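Long-range contacts in Ser-thr phosphatase MSPP (Mycobacterium smegmatis, PDB 2JFR), which probably removes phosphate groups from phosphoserine and phosphothreonine residues of proteins as a metal-dependent phosphatase of the PPM (PP2C) family: residues H130-E135 with Q152-R158; F38-G42 with E84-S88. All blocks are in the same frame, centred on the assembly; numbering follows the deposited sequence.

Contact 1 (H130-E135 with Q152-R158)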
loop_
_atom_site.group_PDB
_atom_site.type_symbol
_atom_site.label_atom_id
_atom_site.label_comp_id
_atom_site.label_asym_id
_atom_site.label_seq_id
_atom_site.Cartn_x
_atom_site.Cartn_y
_atom_site.Cartn_z
ATOM N N HIS A 130 -4.756 0.898 9.877
ATOM C CA HIS A 130 -4.313 1.229 11.222
ATOM C C HIS A 130 -4.362 2.747 11.371
ATOM O O HIS A 130 -3.375 3.459 11.304
ATOM C CB HIS A 130 -2.917 0.690 11.453
ATOM C CG HIS A 130 -2.767 -0.739 11.119
ATOM N ND1 HIS A 130 -1.726 -1.199 10.383
ATOM C CD2 HIS A 130 -3.618 -1.760 11.321
ATOM C CE1 HIS A 130 -1.935 -2.480 10.172
ATOM N NE2 HIS A 130 -3.055 -2.878 10.754
ATOM N N SER A 131 -5.581 3.211 11.525
ATOM C CA SER A 131 -5.890 4.627 11.722
ATOM C C SER A 131 -7.038 4.688 12.694
ATOM O O SER A 131 -7.721 3.713 12.924
ATOM C CB SER A 131 -6.254 5.312 10.423
ATOM O OG SER A 131 -7.484 4.818 9.945
ATOM N N VAL A 132 -7.341 5.881 13.200
ATOM C CA VAL A 132 -8.453 5.981 14.122
ATOM C C VAL A 132 -9.736 5.482 13.477
ATOM O O VAL A 132 -10.519 4.722 14.022
ATOM C CB VAL A 132 -8.635 7.428 14.614
ATOM C CG1 VAL A 132 -9.902 7.567 15.464
ATOM C CG2 VAL A 132 -7.384 7.826 15.413
ATOM N N ALA A 133 -9.985 5.893 12.221
ATOM C CA ALA A 133 -11.144 5.447 11.471
ATOM C C ALA A 133 -11.098 3.987 11.152
ATOM O O ALA A 133 -12.085 3.255 11.273
ATOM C CB ALA A 133 -11.258 6.299 10.196
ATOM N N GLY A 134 -9.925 3.506 10.756
ATOM C CA GLY A 134 -9.793 2.120 10.401
ATOM C C GLY A 134 -9.997 1.187 11.566
ATOM O O GLY A 134 -10.496 0.073 11.421
ATOM N N GLU A 135 -9.615 1.646 12.780
ATOM C CA GLU A 135 -9.786 0.820 13.983
ATOM C C GLU A 135 -11.247 0.723 14.266
ATOM O O GLU A 135 -11.728 -0.308 14.764
ATOM C CB GLU A 135 -9.034 1.370 15.147
ATOM C CG GLU A 135 -7.503 1.334 15.056
ATOM C CD GLU A 135 -6.683 0.121 15.033
ATOM O OE1 GLU A 135 -7.294 -0.941 15.074
ATOM O OE2 GLU A 135 -5.408 0.285 14.945
ATOM N N GLN A 152 -11.053 11.782 11.770
ATOM C CA GLN A 152 -9.742 11.403 12.233
ATOM C C GLN A 152 -9.162 10.262 11.406
ATOM O O GLN A 152 -8.241 9.578 11.830
ATOM C CB GLN A 152 -9.663 11.010 13.732
ATOM C CG GLN A 152 -9.629 12.317 14.579
ATOM C CD GLN A 152 -11.049 12.815 14.768
ATOM O OE1 GLN A 152 -11.998 12.063 15.078
ATOM N NE2 GLN A 152 -11.257 14.113 14.635
ATOM N N ARG A 153 -9.616 10.139 10.174
ATOM C CA ARG A 153 -9.079 9.222 9.172
ATOM C C ARG A 153 -7.563 9.358 9.021
ATOM O O ARG A 153 -6.850 8.424 8.664
ATOM C CB ARG A 153 -9.863 9.442 7.868
ATOM C CG ARG A 153 -9.106 9.950 6.695
ATOM C CD ARG A 153 -9.542 9.445 5.361
ATOM N NE ARG A 153 -9.409 8.069 4.962
ATOM C CZ ARG A 153 -9.653 7.763 3.687
ATOM N NH1 ARG A 153 -9.537 6.459 3.329
ATOM N NH2 ARG A 153 -9.989 8.669 2.758
ATOM N N HIS A 154 -7.100 10.566 9.156
ATOM C CA HIS A 154 -5.720 10.869 8.847
ATOM C C HIS A 154 -4.786 10.494 9.987
ATOM O O HIS A 154 -3.569 10.628 9.769
ATOM C CB HIS A 154 -5.555 12.370 8.579
ATOM C CG HIS A 154 -5.930 13.273 9.724
ATOM N ND1 HIS A 154 -7.265 13.373 10.188
ATOM C CD2 HIS A 154 -5.163 14.076 10.556
ATOM C CE1 HIS A 154 -7.273 14.197 11.207
ATOM N NE2 HIS A 154 -6.041 14.643 11.442
ATOM N N LEU A 155 -5.244 10.049 11.119
ATOM C CA LEU A 155 -4.352 9.790 12.238
ATOM C C LEU A 155 -4.075 8.304 12.345
ATOM O O LEU A 155 -4.965 7.480 12.582
ATOM C CB LEU A 155 -5.072 10.278 13.495
ATOM C CG LEU A 155 -5.230 11.803 13.535
ATOM C CD1 LEU A 155 -6.088 12.137 14.758
ATOM C CD2 LEU A 155 -3.886 12.516 13.554
ATOM N N LEU A 156 -2.806 7.950 12.122
ATOM C CA LEU A 156 -2.370 6.575 12.128
ATOM C C LEU A 156 -2.258 6.024 13.525
ATOM O O LEU A 156 -1.841 6.712 14.456
ATOM C CB LEU A 156 -1.020 6.442 11.453
ATOM C CG LEU A 156 -0.989 6.792 9.948
ATOM C CD1 LEU A 156 0.414 6.776 9.455
ATOM C CD2 LEU A 156 -1.869 5.833 9.145
ATOM N N THR A 157 -2.526 4.730 13.684
ATOM C CA THR A 157 -2.314 4.025 14.925
ATOM C C THR A 157 -1.118 3.099 14.875
ATOM O O THR A 157 -0.660 2.641 15.927
ATOM C CB THR A 157 -3.556 3.238 15.342
ATOM O OG1 THR A 157 -3.865 2.347 14.271
ATOM C CG2 THR A 157 -4.701 4.163 15.667
ATOM N N ARG A 158 -0.556 2.826 13.684
ATOM C CA ARG A 158 0.647 2.066 13.529
ATOM C C ARG A 158 1.388 2.663 12.332
ATOM O O ARG A 158 0.756 3.078 11.373
ATOM C CB ARG A 158 0.486 0.580 13.254
ATOM C CG ARG A 158 -0.381 -0.194 14.202
ATOM C CD ARG A 158 -0.368 -1.684 13.904
ATOM N NE ARG A 158 -1.561 -2.389 14.154
ATOM C CZ ARG A 158 -1.918 -3.595 13.742
ATOM N NH1 ARG A 158 -1.009 -4.314 13.074
ATOM N NH2 ARG A 158 -3.117 -4.075 14.034
HETATM O O HOH W 1 -7.403 5.742 7.536
#

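Contact 2 (F38-G42 with E84-S88)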
loop_
_atom_site.group_PDB
_atom_site.type_symbol
_atom_site.label_atom_id
_atom_site.label_comp_id
_atom_site.label_asym_id
_atom_site.label_seq_id
_atom_site.Cartn_x
_atom_site.Cartn_y
_atom_site.Cartn_z
ATOM N N PHE A 38 4.980 10.271 5.846
ATOM C CA PHE A 38 4.409 11.414 6.497
ATOM C C PHE A 38 5.484 12.163 7.266
ATOM O O PHE A 38 6.487 11.562 7.671
ATOM C CB PHE A 38 3.243 11.067 7.429
ATOM C CG PHE A 38 3.609 10.314 8.668
ATOM C CD1 PHE A 38 3.995 10.996 9.831
ATOM C CD2 PHE A 38 3.593 8.910 8.650
ATOM C CE1 PHE A 38 4.347 10.352 10.976
ATOM C CE2 PHE A 38 3.957 8.267 9.883
ATOM C CZ PHE A 38 4.336 9.032 11.001
ATOM N N GLY A 39 5.209 13.407 7.555
ATOM C CA GLY A 39 6.076 14.258 8.320
ATOM C C GLY A 39 7.061 14.996 7.417
ATOM O O GLY A 39 7.109 14.840 6.211
ATOM N N ALA A 40 7.882 15.821 8.098
ATOM C CA ALA A 40 8.841 16.650 7.363
ATOM C C ALA A 40 9.793 15.839 6.530
ATOM O O ALA A 40 10.278 16.333 5.513
ATOM C CB ALA A 40 9.635 17.513 8.335
ATOM N N ARG A 41 10.089 14.611 6.946
ATOM C CA ARG A 41 10.989 13.760 6.209
ATOM C C ARG A 41 10.243 12.475 5.764
ATOM O O ARG A 41 10.853 11.421 5.604
ATOM C CB ARG A 41 12.238 13.448 7.009
ATOM C CG ARG A 41 13.158 14.608 7.254
ATOM C CD ARG A 41 14.374 14.387 8.126
ATOM N NE ARG A 41 15.325 13.511 7.478
ATOM C CZ ARG A 41 16.442 13.015 7.932
ATOM N NH1 ARG A 41 16.839 13.331 9.151
ATOM N NH2 ARG A 41 17.215 12.209 7.227
ATOM N N GLY A 42 8.962 12.633 5.473
ATOM C CA GLY A 42 8.214 11.461 5.023
ATOM C C GLY A 42 8.723 10.859 3.724
ATOM O O GLY A 42 8.625 9.636 3.535
ATOM N N GLU A 84 14.835 13.343 14.997
ATOM C CA GLU A 84 14.278 14.601 14.503
ATOM C C GLU A 84 13.363 15.210 15.517
ATOM O O GLU A 84 12.807 14.482 16.361
ATOM C CB GLU A 84 13.508 14.326 13.213
ATOM C CG GLU A 84 14.380 14.098 12.044
ATOM C CD GLU A 84 14.881 15.364 11.341
ATOM O OE1 GLU A 84 14.177 16.410 11.101
ATOM O OE2 GLU A 84 16.036 15.243 11.056
ATOM N N PRO A 85 13.143 16.531 15.441
ATOM C CA PRO A 85 12.316 17.206 16.423
ATOM C C PRO A 85 10.880 16.990 16.288
ATOM O O PRO A 85 10.107 17.331 17.200
ATOM C CB PRO A 85 12.662 18.695 16.142
ATOM C CG PRO A 85 13.124 18.806 14.732
ATOM C CD PRO A 85 13.791 17.481 14.517
ATOM N N THR A 86 10.436 16.439 15.143
ATOM C CA THR A 86 9.049 16.023 14.957
ATOM C C THR A 86 9.118 14.622 14.318
ATOM O O THR A 86 10.159 14.247 13.817
ATOM C CB THR A 86 8.161 16.961 14.124
ATOM O OG1 THR A 86 8.714 17.077 12.842
ATOM C CG2 THR A 86 8.115 18.335 14.748
ATOM N N VAL A 87 8.014 13.942 14.400
ATOM C CA VAL A 87 7.943 12.589 13.969
ATOM C C VAL A 87 7.679 12.514 12.439
ATOM O O VAL A 87 6.734 13.122 11.938
ATOM C CB VAL A 87 6.844 11.819 14.727
ATOM C CG1 VAL A 87 6.696 10.396 14.228
ATOM C CG2 VAL A 87 7.179 11.833 16.247
ATOM N N SER A 88 8.516 11.756 11.744
ATOM C CA SER A 88 8.292 11.314 10.372
ATOM C C SER A 88 8.316 9.784 10.368
ATOM O O SER A 88 8.971 9.133 11.162
ATOM C CB SER A 88 9.332 11.846 9.421
ATOM O OG SER A 88 9.242 13.276 9.334
HETATM O O HOH W 2 7.300 15.751 10.946
#

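Contact 1 (H130-E135 with Q152-R158)
The guanidinium of Arg158 lies flat over one face of the His130 ring, the planes 13° apart and the centres 3.6 Å from each other. In the PP2C fold this stack stands where the start of helix 132-138 meets the loop that holds His154, a manganese-site residue in another structure of this protein. Arg158 CZ sits toward the rim of the ring, 3.3 Å from His130 NE2, while Arg158 CD rests over the same ring as a CH-pi contact. Both ring nitrogens are engaged: ND1 accepts from Gly111 N, and NE2 is hydrogen-bonded to Asp169 OD2, whose other oxygen, OD1, forms a salt bridge with Arg158 NH1. These partners fix the rotation of the ring, which is probably neutral, and Asp169 also balances the charge of Arg158.

A single beta bridge joins Ser131 to Leu156: Thr157 N donates to His130 O at 2.8 Å, and Val132 N to Leu155 O at 2.9 Å. Ser131 is also the N-cap. With chi1 at 68°, its OG lies between the backbone N and the carbonyl carbon, accepts from Gly134 N and shares a water with Arg153 O. Farther along the helix, Val132 CB packs against Gln152 CB, and the methyl of Ala133 against Arg153 CA. The Glu135 chain, bent at chi2 (-66°), brings its carboxylate back to Thr157, whose OG1 donates at 2.7 Å to the anti lone pair of Glu135 OE2.

Contact 2 (F38-G42 with E84-S88)
Ser88 OG accepts a nearly straight hydrogen bond from Arg41 N, 2.9 Å long with an angle of 165° at the hydrogen. Its chi1 of -65° sets OG anti to its own carbonyl carbon and brings it to Arg41 N in the turn of residues 39-42. The neighbouring Ala40 N, although close to OG, is satisfied instead by a water at 2.9 Å, which also donates to Val87 O and bonds to Thr86 OG1. Within the type I turn Gly42 N donates to Gly39 O, an oxygen that also accepts from Gln22 NE2. This turn carries the chain from strand 31-38 into helix 42-59 of the PP2C fold, with Arg41 at the N-cap position, just beyond the metal ligands Asp36 and Gly37. In the conformers described, Arg41 NH1 and Glu84 OE2 form a hydrogen-bonded salt bridge of 2.8 Å. The oxygen lies in the guanidinium plane, yet is itself met 52° out of its carboxylate plane; the two groups are nearly perpendicular. Arg41 NE is taken up by His44 ND1. Just before the turn, Phe38 lies beside Val87, its CE1 4.0 Å from Val87 CG1, and Ser88 C stands over one face of the ring. Ser88 CA approaches Phe38 O at 3.3 Å in a CA-H...O contact.

In the fold
Contact 2 closes before contact 1 opens along the chain, and their centres lie about 18 Å apart. Contact 2 sits where strands 31-38 and 89-96, neighbours in one antiparallel sheet, meet the loops flanking helices 42-59 and 63-81. Contact 1 joins helix 132-138 to the loop leading toward strand 169-172, at the far edge of that same sheet. The two touch through Leu156 CD1 and Phe38 CE2, 3.9 Å apart. Both border the metal centre: Arg153 and Phe38 each come near a magnesium ion, and a phosphate lies about 3 Å from the Phe38 side chain. This places both contacts beside the metal site, consistent with a position at the rim of the active site.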